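Local coordinates for protein peptidase (Yersinia bercovieri, PDB 5NYW) that is an ancestral proteasome-like beta-subunit of the Ntn-hydrolase clan, probably a peptidase, although its biological function remains unknown, at residues V59-R64 against V91-N96. Numbering follows the deposited sequence.
Sequences VSLLQR and VREVIN
Leu61 reaches across from helix 52-65 and brings one methyl, CD1, against both Val94 and Glu93 of helix 80-98. Its CD1 lies 3.7 Å from Val94 CG2, the only apolar side-chain pair joining the two segments. The two side chains run antiparallel past one another and meet through one methyl each, while Leu61 CD2 and Val94 CG1 point elsewhere. The leucine chain runs out to CD1 because that carbon is anti to CA (chi2 178°). About a right angle round from Val94, CD1 sits over the face of the Glu93 carboxylate rather than at its edge: it is 3.7 Å from Glu93 OE1, 3.9 Å from Glu93 CD and 4.0 Å from Glu93 OE2, nearly equal spacings for a methyl above the flat group. Glu93 extends toward it from the facing helix, its CG anti to the backbone N (chi1 172°). The methyl gives the carboxylate no hydrogen bond; the acid finds its charge partner in Arg65, just past the 59-64 segment, whose NH2 forms a salt bridge with Glu93 OE1. A polar link between the two helices thus runs beside the apolar one. These helices form an outer helical layer of the αββα sandwich characteristic of Ntn hydrolases, and Val59 and Gln63 of helix 52-65 rest on strand 33-38, through His34 and Phe36. The backbones remain well apart, with 9.0 Å between Leu61 CA and Val94 CA, and the buried surface is small (97 Å²). Val94 is the more enclosed partner, also packing on Thr54, Ser57 and Ile58 of the facing helix. Leu61 meets Thr90 as well, one helical turn before Val94, and a neighbouring subunit of the 14-chain assembly lays its Tyr81 against Ser60 and Leu61.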
ATOM      1  N   VAL L  59      17.895   5.900  30.092  1.00 61.46           N
ATOM      2  CA  VAL L  59      18.028   6.292  31.486  1.00 48.34           C
ATOM      3  C   VAL L  59      17.814   7.805  31.669  1.00 58.93           C
ATOM      4  O   VAL L  59      17.076   8.226  32.559  1.00 67.73           O
ATOM      5  CB  VAL L  59      19.398   5.890  32.041  1.00 46.92           C
ATOM      6  CG1 VAL L  59      19.648   6.553  33.388  1.00 61.25           C
ATOM      7  CG2 VAL L  59      19.496   4.374  32.158  1.00 48.77           C
ATOM      8  N   SER L  60      18.396   8.622  30.795  1.00 49.22           N
ATOM      9  CA  SER L  60      18.241  10.062  30.932  1.00 50.91           C
ATOM     10  C   SER L  60      16.771  10.475  30.782  1.00 60.58           C
ATOM     11  O   SER L  60      16.288  11.295  31.559  1.00 68.35           O
ATOM     12  CB  SER L  60      19.111  10.800  29.913  1.00 48.21           C
ATOM     13  OG  SER L  60      20.475  10.816  30.296  1.00 55.91           O
ATOM     14  N   LEU L  61      16.060   9.893  29.812  1.00 55.77           N
ATOM     15  CA  LEU L  61      14.645  10.199  29.604  1.00 56.21           C
ATOM     16  C   LEU L  61      13.784   9.752  30.795  1.00 63.45           C
ATOM     17  O   LEU L  61      12.837  10.436  31.159  1.00 74.97           O
ATOM     18  CB  LEU L  61      14.112   9.572  28.302  1.00 62.96           C
ATOM     19  CG  LEU L  61      14.442  10.219  26.944  1.00 60.27           C
ATOM     20  CD1 LEU L  61      13.850   9.410  25.805  1.00 49.17           C
ATOM     21  CD2 LEU L  61      13.987  11.674  26.851  1.00 57.61           C
ATOM     22  N   LEU L  62      14.089   8.592  31.376  1.00 71.58           N
ATOM     23  CA  LEU L  62      13.351   8.103  32.545  1.00 63.48           C
ATOM     24  C   LEU L  62      13.551   8.989  33.769  1.00 72.17           C
ATOM     25  O   LEU L  62      12.605   9.232  34.524  1.00 79.02           O
ATOM     26  CB  LEU L  62      13.767   6.680  32.897  1.00 54.48           C
ATOM     27  CG  LEU L  62      13.311   5.588  31.939  1.00 54.42           C
ATOM     28  CD1 LEU L  62      14.034   4.290  32.228  1.00 46.06           C
ATOM     29  CD2 LEU L  62      11.827   5.395  32.091  1.00 56.55           C
ATOM     30  N   GLN L  63      14.790   9.449  33.955  1.00 62.83           N
ATOM     31  CA  GLN L  63      15.181  10.304  35.073  1.00 61.19           C
ATOM     32  C   GLN L  63      14.516  11.670  34.973  1.00 68.63           C
ATOM     33  O   GLN L  63      14.047  12.222  35.965  1.00 81.66           O
ATOM     34  CB  GLN L  63      16.693  10.484  35.091  1.00 67.49           C
ATOM     35  CG  GLN L  63      17.464   9.250  35.519  1.00 64.59           C
ATOM     36  CD  GLN L  63      18.948   9.406  35.277  1.00 71.90           C
ATOM     37  OE1 GLN L  63      19.366  10.199  34.434  1.00 78.37           O
ATOM     38  NE2 GLN L  63      19.752   8.620  35.984  1.00 72.77           N
ATOM     39  N   ARG L  64      14.487  12.213  33.763  1.00 75.41           N
ATOM     40  CA  ARG L  64      13.887  13.524  33.521  1.00 79.66           C
ATOM     41  C   ARG L  64      12.372  13.503  33.735  1.00 78.43           C
ATOM     42  O   ARG L  64      11.804  14.420  34.329  1.00 88.20           O
ATOM     43  CB  ARG L  64      14.212  13.997  32.093  1.00 76.13           C
ATOM     44  CG  ARG L  64      14.966  15.320  31.995  1.00 82.04           C
ATOM     45  CD  ARG L  64      14.103  16.484  32.442  1.00 87.09           C
ATOM     46  NE  ARG L  64      12.678  16.228  32.215  1.00 96.60           N
ATOM     47  CZ  ARG L  64      11.682  17.005  32.639  1.00 95.80           C
ATOM     48  NH1 ARG L  64      10.422  16.665  32.387  1.00 89.76           N
ATOM     49  NH2 ARG L  64      11.943  18.113  33.314  1.00 94.01           N
ATOM     50  N   VAL L  91      12.407   2.293  25.455  1.00 55.37           N
ATOM     51  CA  VAL L  91      13.325   1.603  24.547  1.00 56.75           C
ATOM     52  C   VAL L  91      12.971   1.800  23.063  1.00 57.68           C
ATOM     53  O   VAL L  91      13.829   2.206  22.271  1.00 60.71           O
ATOM     54  CB  VAL L  91      13.392   0.099  24.840  1.00 52.25           C
ATOM     55  CG1 VAL L  91      14.063  -0.613  23.695  1.00 52.58           C
ATOM     56  CG2 VAL L  91      14.143  -0.153  26.140  1.00 49.88           C
ATOM     57  N   ARG L  92      11.714   1.542  22.695  1.00 52.37           N
ATOM     58  CA  ARG L  92      11.252   1.720  21.305  1.00 61.72           C
ATOM     59  C   ARG L  92      11.347   3.179  20.842  1.00 64.69           C
ATOM     60  O   ARG L  92      11.733   3.446  19.705  1.00 67.14           O
ATOM     61  CB  ARG L  92       9.803   1.224  21.130  1.00 61.73           C
ATOM     62  CG  ARG L  92       9.650  -0.290  21.108  1.00 54.77           C
ATOM     63  CD  ARG L  92       8.209  -0.784  20.783  1.00 71.36           C
ATOM     64  NE  ARG L  92       7.212  -0.492  21.821  1.00 73.32           N
ATOM     65  CZ  ARG L  92       6.873  -1.344  22.798  1.00 84.71           C
ATOM     66  NH1 ARG L  92       7.487  -2.527  22.911  1.00 75.47           N
ATOM     67  NH2 ARG L  92       5.947  -1.006  23.695  1.00 74.61           N
ATOM     68  N   GLU L  93      11.005   4.111  21.730  1.00 50.66           N
ATOM     69  CA  GLU L  93      11.068   5.545  21.437  1.00 52.06           C
ATOM     70  C   GLU L  93      12.467   6.005  21.041  1.00 56.65           C
ATOM     71  O   GLU L  93      12.647   6.749  20.075  1.00 62.17           O
ATOM     72  CB  GLU L  93      10.614   6.347  22.654  1.00 53.20           C
ATOM     73  CG  GLU L  93      10.826   7.833  22.522  1.00 52.60           C
ATOM     74  CD  GLU L  93      10.572   8.575  23.829  1.00 62.98           C
ATOM     75  OE1 GLU L  93      10.747   9.808  23.858  1.00 70.28           O
ATOM     76  OE2 GLU L  93      10.228   7.930  24.840  1.00 62.79           O
ATOM     77  N   VAL L  94      13.453   5.598  21.835  1.00 55.79           N
ATOM     78  CA  VAL L  94      14.835   5.978  21.601  1.00 59.33           C
ATOM     79  C   VAL L  94      15.426   5.308  20.352  1.00 60.20           C
ATOM     80  O   VAL L  94      16.075   5.972  19.547  1.00 59.33           O
ATOM     81  CB  VAL L  94      15.683   5.650  22.824  1.00 61.27           C
ATOM     82  CG1 VAL L  94      17.167   5.797  22.516  1.00 58.29           C
ATOM     83  CG2 VAL L  94      15.251   6.544  23.977  1.00 65.93           C
ATOM     84  N   ILE L  95      15.166   4.014  20.161  1.00 61.53           N
ATOM     85  CA  ILE L  95      15.698   3.319  18.987  1.00 65.01           C
ATOM     86  C   ILE L  95      15.129   3.857  17.672  1.00 74.87           C
ATOM     87  O   ILE L  95      15.877   4.126  16.723  1.00 85.33           O
ATOM     88  CB  ILE L  95      15.431   1.807  19.065  1.00 60.11           C
ATOM     89  CG1 ILE L  95      16.318   1.193  20.136  1.00 60.10           C
ATOM     90  CG2 ILE L  95      15.732   1.129  17.735  1.00 51.53           C
ATOM     91  CD1 ILE L  95      16.131  -0.289  20.302  1.00 73.75           C
ATOM     92  N   ASN L  96      13.818   4.065  17.633  1.00 70.64           N
ATOM     93  CA  ASN L  96      13.178   4.579  16.432  1.00 73.92           C
ATOM     94  C   ASN L  96      13.624   6.005  16.132  1.00 71.65           C
ATOM     95  O   ASN L  96      13.717   6.399  14.966  1.00 71.41           O
ATOM     96  CB  ASN L  96      11.660   4.488  16.548  1.00 82.98           C
ATOM     97  CG  ASN L  96      11.161   3.054  16.452  1.00 83.43           C
ATOM     98  OD1 ASN L  96      11.929   2.133  16.145  1.00 87.87           O
ATOM     99  ND2 ASN L  96       9.868   2.862  16.676  1.00 66.01           N
TER